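Local coordinates for protein CAS6A (Thermus thermophilus, PDB 4C8Z) that probably acts as an RNA endonuclease of the Cas6 family, cutting CRISPR transcripts in antiviral defence, and here carries a bound RNA, at residues 43-48 with 156-161; 30-35 with 72-77; 187-192 with 228-233; 9-14 with 60-65. All coordinates share one frame; numbering follows the deposited sequence.

How the interactions relate
Read together, the four contacts illustrate how packing chemistry follows position in a fold. Interaction 4 is the core: two paired strands joined by backbone hydrogen bonds and flanked by buried, mostly apolar groups and one buried arginine. Interaction 2 packs against the same sheet, because its two helices each follow one of those strands, and Leu74 packs directly on Leu65 and Val63; its leucines are inside, its charged ends outside. Interaction 1, partly buried, ties a loop to a helix of the other half of the chain through one aromatic ring, and shares a potassium ion with interaction 2. Interaction 3 is buried yet charged, a salt bridge beside bound RNA, and touches interaction 1 where Ser232 meets Asn46.

Interaction 1 (43-48 with 156-161); sequences QGENPF and EAFGPL. With K (potassium ion), chain E; nucleotides of chain C.
Phe158, at the last turn of its helix, pushes its ring against the backbone of Glu45, Asn46 and Pro47, and this is the tight part of the contact. With CG anti to the carbonyl carbon (chi1 -54°), the ring extends from the helix end into the loop. Pro47 CA lies over one face, 3.9 Å from the centroid of the Phe158 ring in a CH-pi contact, and Pro47 CB continues the apolar patch at 3.9 Å from Phe158 CE1. The opposite face is backed by Ala157 CB, above the ring centre, so the phenyl group is sandwiched between its own helix and the loop. Its rim meets carbonyls: Glu45 O is near the ring plane, 3.6 Å from Phe158 CZ, while Asn46 O approaches Phe158 CE2 obliquely at 3.2 Å. The latter oxygen is also hydrogen-bonded to Arg154.

The other side is looser. Glu45 OE1 only brushes Ala157 CB at 4.3 Å, in a part of the helix open to solvent, and the carboxylate finds its main partner in a salt bridge to Arg153. Beyond the loop, Gln43 O and Asn46 OD1 each bind the potassium ion at 2.8 Å, and O2' and O3' of G27 of the RNA bind it too; Tyr30 OH and the carbonyls of Val40 and His41 complete the site. The loop is thus gripped by ion and RNA on one flank and by an aromatic ring on the other. It connects helix 22-36 to strand 48-53, whereas the ring comes from the end of helix 144-158, with Tyr110 of helix 110-113 and Val67 also packed on it.

Interaction 2 (30-35 with 72-77); sequences YGLLRE and ARLAPR. With K (potassium ion), chain E.
Leu74 and Leu33 meet because their torsions turn branches that start off course. In Leu74, CG is anti to the backbone N (chi1 -164°) and chi2 near +60° swings CD1 toward the partner helix; in Leu33, whose CB faces away from that helix, chi2 of -168° sets CD1 anti to CA and leaves CD2 as the branch turned back to the partner helix. The methyls touch at 3.5 Å, Leu33 CD2 to Leu74 CD1, with the two side chains crossing at about a right angle. The same methyl, Leu74 CD1, is also 4.1 Å from Leu32 CB, so one methyl touches both successive leucines.

Contact grows thinner toward the surface. Leu32 CD2 lies 4.2 Å from Arg77 CB and comes in near the plane of the guanidinium, at its edge. Glu35 carries the opposite charge, but Glu35 OE1 and Arg77 NH2 remain 6.1 Å apart, so any attraction is probably weak. Tyr30 OH, 3.1 Å from the potassium ion, links helix 22-36 to the ion site. The axes of the short segments approach to 10.5 Å, with their directions 121° apart, so the helices cross steeply, with Leu74 reaching down to strand 59-65.

Interaction 3 (187-192 with 228-233); sequences ARTEVD and GAKTSL. With nucleotides of chain C.
The glycine-rich loop near the C-terminus, a hallmark of Cas6 and related RAMP proteins, sets Lys230 and Leu233 against the turn formed by Thr189 and Glu190. The two charged side chains approach from opposite directions. Lys230, bent at chi2 and again toward its tip, brings NZ to 2.9 Å from Glu190 OE1, forming a hydrogen-bonded salt bridge. The ammonium arrives from above the carboxylate, 35° out of its plane. Glu190 is itself folded at chi2 (80°), and its other oxygen, OE2, pairs with Arg26, so each carboxylate oxygen has a cationic partner. Beside this pair Leu233 CD1 packs 3.6 Å from Thr189 CA and 3.8 Å from Arg188 O, and the same leucine touches Pro22 and Leu23 of helix 22-36.

Both segments also touch RNA. Lys230 N donates to OP2 of G27 at 3.2 Å, and Val191 lies against the base of G16, whose N1 and N2 both donate to Asp192 O. The chemistry implies that Glu190, held between a lysine and an arginine, probably helps fix the direction of the Lys230 chain, while the backbone N of Lys230 holds the phosphate of G27 and the charged tip, also bonded to the RNA, may add to the attraction.

Interaction 4 (9-14 with 60-65); sequences ALVLVL and WARVSL
Ala9 sits beneath the guanidinium of Arg62, which reaches it along an extended chain. Arg62 CB lies at the edge of the Trp60 ring, in its plane. With CG anti to the backbone N (chi1 -155°), the next carbon runs past the neighbouring strand, 3.9 Å from Val11 CG2. Further out, NE donates to the carbonyl of Trp104. CZ rests over Ala9 CB at 3.7 Å, one face of the guanidinium turned to the methyl, and NH2 comes to 3.2 Å from the same Ala9 CB. NH1 is hydrogen-bonded to Phe223 O, and the ring of that residue adds a cation-pi contact, so the buried charge is held by helix 209-225 as well as by strand 91-109.

Strands 6-15 and 59-65 are neighbours inside an antiparallel sheet in which the order 48-53, 59-65, 6-15, 91-109, with helices 22-36 and 68-80 packed on it, is that of a ferredoxin-like domain, as in other RAMP proteins. Leu10 and Val63 form a hydrogen-bonded pair, Leu10 N to Val63 O and Val63 N to Leu10 O both at 2.9 Å; Leu12 and Ala61 repeat it, with Leu12 N to Ala61 O at 2.7 Å. Away from Arg62, on the other face, Leu12 CD1 meets Val63 CG2 at 4.3 Å and Leu14 CD1 lies 3.9 Å from Ala61 CB, while Leu10 packs on Leu78 of helix 68-80.

Interaction 1 (43-48 with 156-161)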
# COMPACT_ATOMS: atom_id res chain seq x y z
N GLN A 43 -24.26 -6.82 16.68
CA GLN A 43 -23.45 -7.97 16.28
C GLN A 43 -22.07 -7.52 15.82
O GLN A 43 -21.96 -6.59 15.03
CB GLN A 43 -24.14 -8.74 15.17
CG GLN A 43 -24.95 -9.87 15.67
CD GLN A 43 -25.85 -10.46 14.60
OE1 GLN A 43 -25.65 -10.24 13.39
NE2 GLN A 43 -26.85 -11.22 15.03
N GLY A 44 -21.03 -8.17 16.31
CA GLY A 44 -19.68 -7.79 15.97
C GLY A 44 -19.29 -8.09 14.54
O GLY A 44 -18.30 -7.55 14.03
N GLU A 45 -20.05 -8.95 13.87
CA GLU A 45 -19.73 -9.28 12.50
C GLU A 45 -20.97 -9.08 11.65
O GLU A 45 -22.00 -9.67 11.91
CB GLU A 45 -19.19 -10.70 12.41
CG GLU A 45 -18.17 -10.87 11.30
CD GLU A 45 -16.97 -11.70 11.73
OE1 GLU A 45 -17.11 -12.57 12.64
OE2 GLU A 45 -15.87 -11.46 11.17
N ASN A 46 -20.88 -8.23 10.64
CA ASN A 46 -22.07 -7.83 9.89
C ASN A 46 -22.49 -8.77 8.78
O ASN A 46 -21.68 -9.03 7.90
CB ASN A 46 -21.87 -6.49 9.22
CG ASN A 46 -22.03 -5.36 10.17
OD1 ASN A 46 -22.67 -5.49 11.22
ND2 ASN A 46 -21.46 -4.22 9.82
N PRO A 47 -23.77 -9.20 8.76
CA PRO A 47 -24.29 -10.08 7.70
C PRO A 47 -24.67 -9.32 6.42
O PRO A 47 -25.51 -9.79 5.62
CB PRO A 47 -25.55 -10.67 8.33
CG PRO A 47 -25.64 -10.07 9.74
CD PRO A 47 -24.84 -8.86 9.72
N PHE A 48 -24.03 -8.18 6.22
CA PHE A 48 -24.38 -7.29 5.13
C PHE A 48 -23.24 -6.32 4.83
O PHE A 48 -22.32 -6.21 5.61
CB PHE A 48 -25.60 -6.45 5.51
CG PHE A 48 -25.31 -5.42 6.56
CD1 PHE A 48 -25.27 -5.77 7.90
CD2 PHE A 48 -25.08 -4.10 6.21
CE1 PHE A 48 -25.01 -4.84 8.87
CE2 PHE A 48 -24.83 -3.16 7.17
CZ PHE A 48 -24.79 -3.54 8.51
N GLU A 156 -16.35 -17.71 6.21
CA GLU A 156 -16.53 -18.79 7.18
C GLU A 156 -17.68 -18.46 8.13
O GLU A 156 -18.43 -19.34 8.53
CB GLU A 156 -15.25 -19.08 7.98
CG GLU A 156 -13.98 -19.23 7.15
CD GLU A 156 -12.95 -20.14 7.79
OE1 GLU A 156 -12.66 -19.98 9.00
OE2 GLU A 156 -12.43 -21.04 7.10
N ALA A 157 -17.80 -17.19 8.50
CA ALA A 157 -18.86 -16.76 9.42
C ALA A 157 -20.25 -17.04 8.86
O ALA A 157 -21.06 -17.69 9.51
CB ALA A 157 -18.71 -15.29 9.77
N PHE A 158 -20.51 -16.56 7.65
CA PHE A 158 -21.85 -16.67 7.08
C PHE A 158 -22.05 -17.80 6.06
O PHE A 158 -23.18 -18.08 5.66
CB PHE A 158 -22.23 -15.33 6.47
CG PHE A 158 -22.11 -14.20 7.44
CD1 PHE A 158 -22.86 -14.19 8.60
CD2 PHE A 158 -21.22 -13.15 7.21
CE1 PHE A 158 -22.73 -13.17 9.50
CE2 PHE A 158 -21.09 -12.14 8.11
CZ PHE A 158 -21.85 -12.14 9.25
N GLY A 159 -20.97 -18.46 5.65
CA GLY A 159 -21.04 -19.49 4.64
C GLY A 159 -20.99 -20.90 5.20
O GLY A 159 -20.71 -21.10 6.38
N PRO A 160 -21.27 -21.88 4.34
CA PRO A 160 -21.44 -23.31 4.66
C PRO A 160 -20.12 -24.06 4.89
O PRO A 160 -20.15 -25.19 5.38
CB PRO A 160 -22.12 -23.86 3.41
CG PRO A 160 -21.57 -23.04 2.32
CD PRO A 160 -21.42 -21.64 2.89
N LEU A 161 -18.99 -23.46 4.55
CA LEU A 161 -17.73 -24.19 4.58
C LEU A 161 -16.56 -23.39 5.17
O LEU A 161 -16.41 -22.20 4.92
CB LEU A 161 -17.38 -24.67 3.16
CG LEU A 161 -16.28 -25.73 3.01
CD1 LEU A 161 -16.64 -27.08 3.66
CD2 LEU A 161 -15.92 -25.92 1.54
K K E . -23.34 -4.52 13.72
P G C 27 -16.62 -3.89 11.00
OP1 G C 27 -17.34 -4.26 9.75
OP2 G C 27 -15.71 -2.72 11.01
O5' G C 27 -17.64 -3.70 12.21
C5' G C 27 -18.72 -4.59 12.41
C4' G C 27 -19.51 -4.23 13.64
O4' G C 27 -18.68 -4.36 14.83
C3' G C 27 -20.02 -2.80 13.73
O3' G C 27 -21.19 -2.58 12.96
C2' G C 27 -20.25 -2.64 15.22
O2' G C 27 -21.43 -3.33 15.64
C1' G C 27 -19.05 -3.38 15.78
N9 G C 27 -17.93 -2.46 15.95
C8 G C 27 -16.87 -2.40 15.08
N7 G C 27 -16.01 -1.50 15.42
C5 G C 27 -16.55 -0.95 16.57
C6 G C 27 -16.05 0.09 17.37
O6 G C 27 -15.01 0.74 17.25
N1 G C 27 -16.88 0.37 18.41
C2 G C 27 -18.06 -0.24 18.71
N2 G C 27 -18.52 0.35 19.82
N3 G C 27 -18.56 -1.22 17.99
C4 G C 27 -17.75 -1.52 16.93
P G C 26 -10.43 -5.84 9.91
OP1 G C 26 -10.73 -6.21 8.51
OP2 G C 26 -10.11 -4.42 10.22
O5' G C 26 -11.69 -6.31 10.72
C5' G C 26 -12.71 -5.40 11.05
C4' G C 26 -13.66 -6.01 12.05
O4' G C 26 -12.99 -6.22 13.32
C3' G C 26 -14.86 -5.17 12.41
O3' G C 26 -15.84 -5.21 11.40
C2' G C 26 -15.29 -5.77 13.74
O2' G C 26 -15.94 -7.02 13.55
C1' G C 26 -13.92 -6.03 14.37
N9 G C 26 -13.45 -4.88 15.16
C8 G C 26 -12.30 -4.21 14.81
N7 G C 26 -12.04 -3.24 15.61
C5 G C 26 -13.07 -3.29 16.54
C6 G C 26 -13.26 -2.46 17.64
O6 G C 26 -12.56 -1.52 18.03
N1 G C 26 -14.39 -2.81 18.32
C2 G C 26 -15.25 -3.82 18.04
N2 G C 26 -16.19 -3.79 19.00
N3 G C 26 -15.10 -4.64 17.00
C4 G C 26 -13.98 -4.30 16.29

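Interaction 2 (30-35 with 72-77)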
# COMPACT_ATOMS: atom_id res chain seq x y z
N TYR A 30 -30.16 0.72 9.13
CA TYR A 30 -30.54 0.24 10.45
C TYR A 30 -31.95 0.68 10.81
O TYR A 30 -32.62 0.03 11.62
CB TYR A 30 -29.57 0.69 11.54
CG TYR A 30 -28.31 -0.15 11.63
CD1 TYR A 30 -28.38 -1.52 11.85
CD2 TYR A 30 -27.06 0.44 11.52
CE1 TYR A 30 -27.22 -2.29 11.93
CE2 TYR A 30 -25.91 -0.31 11.62
CZ TYR A 30 -26.00 -1.68 11.83
OH TYR A 30 -24.84 -2.42 11.93
N GLY A 31 -32.42 1.78 10.21
CA GLY A 31 -33.81 2.16 10.38
C GLY A 31 -34.74 1.05 9.93
O GLY A 31 -35.73 0.72 10.59
N LEU A 32 -34.43 0.47 8.78
CA LEU A 32 -35.22 -0.63 8.24
C LEU A 32 -35.08 -1.90 9.03
O LEU A 32 -36.01 -2.67 9.12
CB LEU A 32 -34.77 -0.93 6.83
CG LEU A 32 -35.29 0.01 5.76
CD1 LEU A 32 -34.55 -0.32 4.49
CD2 LEU A 32 -36.80 -0.14 5.58
N LEU A 33 -33.90 -2.15 9.58
CA LEU A 33 -33.74 -3.35 10.41
C LEU A 33 -34.36 -3.26 11.81
O LEU A 33 -34.47 -4.26 12.50
CB LEU A 33 -32.28 -3.72 10.53
CG LEU A 33 -31.54 -4.00 9.21
CD1 LEU A 33 -30.22 -4.62 9.53
CD2 LEU A 33 -32.37 -4.91 8.30
N ARG A 34 -34.74 -2.06 12.25
CA ARG A 34 -35.14 -1.86 13.63
C ARG A 34 -36.37 -2.70 13.94
O ARG A 34 -36.60 -3.09 15.09
CB ARG A 34 -35.44 -0.38 13.86
CG ARG A 34 -35.57 0.03 15.33
CD ARG A 34 -35.73 1.56 15.48
NE ARG A 34 -36.44 1.87 16.73
CZ ARG A 34 -35.86 2.18 17.89
NH1 ARG A 34 -34.54 2.27 17.99
NH2 ARG A 34 -36.62 2.42 18.96
N GLU A 35 -37.15 -3.00 12.91
CA GLU A 35 -38.43 -3.67 13.07
C GLU A 35 -38.32 -5.17 12.82
O GLU A 35 -38.93 -5.98 13.52
CB GLU A 35 -39.45 -3.04 12.11
CG GLU A 35 -39.65 -1.54 12.30
CD GLU A 35 -40.21 -1.18 13.67
OE1 GLU A 35 -40.78 -2.09 14.32
OE2 GLU A 35 -40.08 -0.01 14.08
N ALA A 72 -34.71 -12.44 2.95
CA ALA A 72 -36.14 -12.69 3.09
C ALA A 72 -36.79 -11.52 3.80
O ALA A 72 -37.74 -10.93 3.29
CB ALA A 72 -36.41 -13.99 3.88
N ARG A 73 -36.24 -11.16 4.95
CA ARG A 73 -36.88 -10.15 5.80
C ARG A 73 -36.63 -8.72 5.35
O ARG A 73 -37.22 -7.81 5.89
CB ARG A 73 -36.44 -10.33 7.26
CG ARG A 73 -37.03 -11.57 7.97
CD ARG A 73 -36.42 -11.74 9.38
NE ARG A 73 -34.97 -11.94 9.31
CZ ARG A 73 -34.14 -11.84 10.34
NH1 ARG A 73 -34.62 -11.53 11.55
NH2 ARG A 73 -32.82 -12.04 10.17
N LEU A 74 -35.75 -8.50 4.37
CA LEU A 74 -35.41 -7.14 3.97
C LEU A 74 -35.80 -6.78 2.54
O LEU A 74 -36.18 -5.63 2.26
CB LEU A 74 -33.92 -6.93 4.18
CG LEU A 74 -33.44 -5.49 4.19
CD1 LEU A 74 -34.10 -4.68 5.31
CD2 LEU A 74 -31.94 -5.54 4.35
N ALA A 75 -35.74 -7.75 1.66
CA ALA A 75 -35.95 -7.49 0.25
C ALA A 75 -37.33 -6.89 -0.04
O ALA A 75 -37.43 -5.95 -0.82
CB ALA A 75 -35.70 -8.76 -0.58
N PRO A 76 -38.39 -7.43 0.59
CA PRO A 76 -39.72 -6.85 0.34
C PRO A 76 -39.81 -5.37 0.69
O PRO A 76 -40.34 -4.60 -0.10
CB PRO A 76 -40.65 -7.66 1.26
CG PRO A 76 -39.95 -8.93 1.47
CD PRO A 76 -38.47 -8.62 1.44
N ARG A 77 -39.31 -4.97 1.85
CA ARG A 77 -39.29 -3.56 2.23
C ARG A 77 -38.54 -2.75 1.19
O ARG A 77 -39.05 -1.74 0.73
CB ARG A 77 -38.66 -3.36 3.60
CG ARG A 77 -39.14 -4.37 4.62
CD ARG A 77 -38.59 -4.08 6.01
NE ARG A 77 -39.47 -3.18 6.76
CZ ARG A 77 -40.41 -3.59 7.62
NH1 ARG A 77 -40.61 -4.88 7.87
NH2 ARG A 77 -41.15 -2.69 8.24
K K E . -23.34 -4.52 13.72

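Interaction 3 (187-192 with 228-233)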
# COMPACT_ATOMS: atom_id res chain seq x y z
N ALA A 187 -12.00 9.27 4.49
CA ALA A 187 -13.08 8.38 4.86
C ALA A 187 -13.66 8.79 6.17
O ALA A 187 -13.03 8.66 7.22
CB ALA A 187 -12.59 6.99 4.93
N ARG A 188 -14.88 9.32 6.10
CA ARG A 188 -15.62 9.71 7.28
C ARG A 188 -16.29 8.48 7.90
O ARG A 188 -17.13 7.83 7.28
CB ARG A 188 -16.65 10.80 6.96
CG ARG A 188 -17.32 11.36 8.19
CD ARG A 188 -18.32 12.45 7.84
NE ARG A 188 -18.92 13.05 9.03
CZ ARG A 188 -19.94 13.91 9.01
NH1 ARG A 188 -20.49 14.28 7.85
NH2 ARG A 188 -20.41 14.42 10.14
N THR A 189 -15.88 8.14 9.12
CA THR A 189 -16.55 7.14 9.92
C THR A 189 -17.00 7.86 11.18
O THR A 189 -17.15 9.08 11.17
CB THR A 189 -15.61 5.97 10.27
OG1 THR A 189 -14.73 6.34 11.33
CG2 THR A 189 -14.76 5.61 9.07
N GLU A 190 -17.21 7.12 12.27
CA GLU A 190 -17.47 7.70 13.58
C GLU A 190 -16.27 8.55 13.97
O GLU A 190 -16.33 9.40 14.83
CB GLU A 190 -17.69 6.61 14.63
CG GLU A 190 -18.85 5.65 14.35
CD GLU A 190 -18.52 4.56 13.33
OE1 GLU A 190 -17.33 4.34 13.03
OE2 GLU A 190 -19.45 3.90 12.83
N VAL A 191 -15.16 8.27 13.30
CA VAL A 191 -13.95 9.05 13.46
C VAL A 191 -13.40 9.26 12.04
O VAL A 191 -13.60 8.41 11.17
CB VAL A 191 -12.99 8.29 14.42
CG1 VAL A 191 -11.97 7.43 13.67
CG2 VAL A 191 -12.34 9.23 15.35
N ASP A 192 -12.75 10.39 11.77
CA ASP A 192 -12.25 10.60 10.41
C ASP A 192 -10.93 9.89 10.16
O ASP A 192 -10.00 9.96 10.97
CB ASP A 192 -12.08 12.07 10.09
CG ASP A 192 -13.38 12.80 9.98
OD1 ASP A 192 -14.30 12.27 9.33
OD2 ASP A 192 -13.49 13.89 10.57
N GLY A 228 -12.43 -5.12 4.57
CA GLY A 228 -12.01 -4.34 5.72
C GLY A 228 -13.08 -3.82 6.66
O GLY A 228 -14.15 -4.39 6.82
N ALA A 229 -12.76 -2.71 7.32
CA ALA A 229 -13.67 -2.14 8.30
C ALA A 229 -14.65 -1.19 7.67
O ALA A 229 -14.35 -0.55 6.64
CB ALA A 229 -12.90 -1.45 9.41
N LYS A 230 -15.83 -1.14 8.28
CA LYS A 230 -16.85 -0.12 8.02
C LYS A 230 -17.40 -0.24 6.64
O LYS A 230 -17.60 0.76 5.97
CB LYS A 230 -16.29 1.29 8.26
CG LYS A 230 -15.97 1.56 9.69
CD LYS A 230 -17.21 1.55 10.56
CE LYS A 230 -17.02 0.82 11.88
NZ LYS A 230 -16.23 1.66 12.80
N THR A 231 -17.65 -1.47 6.21
CA THR A 231 -18.48 -1.71 5.03
C THR A 231 -19.92 -1.27 5.28
O THR A 231 -20.70 -1.08 4.35
CB THR A 231 -18.45 -3.17 4.59
OG1 THR A 231 -18.78 -4.04 5.69
CG2 THR A 231 -17.07 -3.54 4.04
N SER A 232 -20.25 -1.08 6.56
CA SER A 232 -21.57 -0.57 6.94
C SER A 232 -21.77 0.85 6.52
O SER A 232 -22.89 1.36 6.58
CB SER A 232 -21.77 -0.66 8.44
OG SER A 232 -20.80 0.13 9.12
N LEU A 233 -20.67 1.50 6.12
CA LEU A 233 -20.68 2.90 5.72
C LEU A 233 -20.39 3.01 4.24
O LEU A 233 -20.47 4.10 3.67
CB LEU A 233 -19.66 3.72 6.53
CG LEU A 233 -19.99 4.04 7.99
CD1 LEU A 233 -18.85 4.74 8.65
CD2 LEU A 233 -21.26 4.87 8.09
P G C 16 -4.26 11.15 19.01
OP1 G C 16 -4.01 12.49 18.45
OP2 G C 16 -3.36 10.60 20.04
O5' G C 16 -5.73 11.28 19.61
C5' G C 16 -6.45 10.15 20.08
C4' G C 16 -7.93 10.38 19.93
O4' G C 16 -8.24 10.63 18.53
C3' G C 16 -8.84 9.24 20.34
O3' G C 16 -9.11 9.28 21.72
C2' G C 16 -10.08 9.46 19.47
O2' G C 16 -10.94 10.43 20.04
C1' G C 16 -9.47 10.03 18.19
N9 G C 16 -9.19 9.02 17.15
C8 G C 16 -8.79 7.73 17.33
N7 G C 16 -8.57 7.10 16.21
C5 G C 16 -8.83 8.05 15.24
C6 G C 16 -8.77 7.93 13.83
O6 G C 16 -8.46 6.93 13.18
N1 G C 16 -9.12 9.14 13.21
C2 G C 16 -9.47 10.31 13.86
N2 G C 16 -9.78 11.37 13.09
N3 G C 16 -9.53 10.42 15.18
C4 G C 16 -9.20 9.25 15.79
P G C 27 -16.62 -3.89 11.00
OP1 G C 27 -17.34 -4.26 9.75
OP2 G C 27 -15.71 -2.72 11.01
O5' G C 27 -17.64 -3.70 12.21
C5' G C 27 -18.72 -4.59 12.41
C4' G C 27 -19.51 -4.23 13.64
O4' G C 27 -18.68 -4.36 14.83
C3' G C 27 -20.02 -2.80 13.73
O3' G C 27 -21.19 -2.58 12.96
C2' G C 27 -20.25 -2.64 15.22
O2' G C 27 -21.43 -3.33 15.64
C1' G C 27 -19.05 -3.38 15.78
N9 G C 27 -17.93 -2.46 15.95
C8 G C 27 -16.87 -2.40 15.08
N7 G C 27 -16.01 -1.50 15.42
C5 G C 27 -16.55 -0.95 16.57
C6 G C 27 -16.05 0.09 17.37
O6 G C 27 -15.01 0.74 17.25
N1 G C 27 -16.88 0.37 18.41
C2 G C 27 -18.06 -0.24 18.71
N2 G C 27 -18.52 0.35 19.82
N3 G C 27 -18.56 -1.22 17.99
C4 G C 27 -17.75 -1.52 16.93

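Interaction 4 (9-14 with 60-65)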
# COMPACT_ATOMS: atom_id res chain seq x y z
N ALA A 9 -27.02 -8.67 -3.84
CA ALA A 9 -26.63 -7.28 -3.83
C ALA A 9 -27.63 -6.52 -4.68
O ALA A 9 -27.67 -6.68 -5.91
CB ALA A 9 -25.21 -7.12 -4.38
N LEU A 10 -28.43 -5.69 -4.01
CA LEU A 10 -29.51 -4.93 -4.64
C LEU A 10 -29.10 -3.48 -4.69
O LEU A 10 -28.60 -2.94 -3.69
CB LEU A 10 -30.81 -5.06 -3.84
CG LEU A 10 -31.79 -6.18 -4.23
CD1 LEU A 10 -31.08 -7.47 -4.66
CD2 LEU A 10 -32.79 -6.46 -3.10
N VAL A 11 -29.30 -2.85 -5.84
CA VAL A 11 -28.89 -1.47 -6.06
C VAL A 11 -30.08 -0.58 -6.20
O VAL A 11 -30.97 -0.81 -7.01
CB VAL A 11 -27.97 -1.34 -7.30
CG1 VAL A 11 -27.80 0.11 -7.73
CG2 VAL A 11 -26.61 -1.93 -6.99
N LEU A 12 -30.10 0.47 -5.39
CA LEU A 12 -31.14 1.47 -5.44
C LEU A 12 -30.68 2.57 -6.36
O LEU A 12 -29.81 3.35 -6.02
CB LEU A 12 -31.40 2.03 -4.05
CG LEU A 12 -32.15 1.13 -3.07
CD1 LEU A 12 -31.33 -0.10 -2.77
CD2 LEU A 12 -32.48 1.86 -1.79
N VAL A 13 -31.27 2.62 -7.54
CA VAL A 13 -31.10 3.75 -8.42
C VAL A 13 -31.80 4.98 -7.83
O VAL A 13 -33.04 5.01 -7.69
CB VAL A 13 -31.68 3.42 -9.79
CG1 VAL A 13 -31.42 4.58 -10.76
CG2 VAL A 13 -31.05 2.12 -10.31
N LEU A 14 -31.01 6.00 -7.51
CA LEU A 14 -31.49 7.21 -6.83
C LEU A 14 -31.73 8.39 -7.77
O LEU A 14 -30.96 8.63 -8.70
CB LEU A 14 -30.51 7.64 -5.73
CG LEU A 14 -30.23 6.57 -4.68
CD1 LEU A 14 -28.92 6.88 -3.99
CD2 LEU A 14 -31.37 6.49 -3.67
N TRP A 60 -26.40 6.00 -6.97
CA TRP A 60 -27.03 4.75 -6.63
C TRP A 60 -26.51 4.32 -5.28
O TRP A 60 -25.41 4.69 -4.89
CB TRP A 60 -26.76 3.69 -7.71
CG TRP A 60 -25.33 3.55 -8.01
CD1 TRP A 60 -24.64 4.18 -9.00
CD2 TRP A 60 -24.39 2.74 -7.31
NE1 TRP A 60 -23.31 3.81 -8.97
CE2 TRP A 60 -23.13 2.93 -7.93
CE3 TRP A 60 -24.48 1.88 -6.22
CZ2 TRP A 60 -21.96 2.29 -7.49
CZ3 TRP A 60 -23.32 1.25 -5.77
CH2 TRP A 60 -22.08 1.46 -6.41
N ALA A 61 -27.33 3.55 -4.58
CA ALA A 61 -26.97 3.02 -3.28
C ALA A 61 -27.04 1.53 -3.38
O ALA A 61 -27.69 1.00 -4.25
CB ALA A 61 -27.89 3.50 -2.23
N ARG A 62 -26.38 0.85 -2.45
CA ARG A 62 -26.20 -0.59 -2.56
C ARG A 62 -26.44 -1.24 -1.21
O ARG A 62 -25.86 -0.81 -0.21
CB ARG A 62 -24.76 -0.89 -3.01
CG ARG A 62 -24.62 -2.22 -3.70
CD ARG A 62 -23.15 -2.57 -3.90
NE ARG A 62 -23.03 -3.83 -4.65
CZ ARG A 62 -22.30 -4.87 -4.27
NH1 ARG A 62 -21.59 -4.86 -3.15
NH2 ARG A 62 -22.28 -5.94 -5.04
N VAL A 63 -27.29 -2.27 -1.20
CA VAL A 63 -27.47 -3.14 -0.03
C VAL A 63 -27.11 -4.58 -0.39
O VAL A 63 -27.71 -5.19 -1.29
CB VAL A 63 -28.89 -3.11 0.53
CG1 VAL A 63 -28.95 -3.86 1.86
CG2 VAL A 63 -29.36 -1.69 0.68
N SER A 64 -26.10 -5.09 0.31
CA SER A 64 -25.57 -6.41 0.09
C SER A 64 -25.85 -7.27 1.32
O SER A 64 -25.62 -6.85 2.44
CB SER A 64 -24.08 -6.33 -0.14
OG SER A 64 -23.67 -7.49 -0.83
N LEU A 65 -26.34 -8.48 1.09
CA LEU A 65 -26.83 -9.31 2.17
C LEU A 65 -26.15 -10.66 2.10
O LEU A 65 -26.21 -11.33 1.08
CB LEU A 65 -28.35 -9.46 2.08
CG LEU A 65 -29.04 -8.11 1.97
CD1 LEU A 65 -30.46 -8.27 1.48
CD2 LEU A 65 -28.99 -7.37 3.30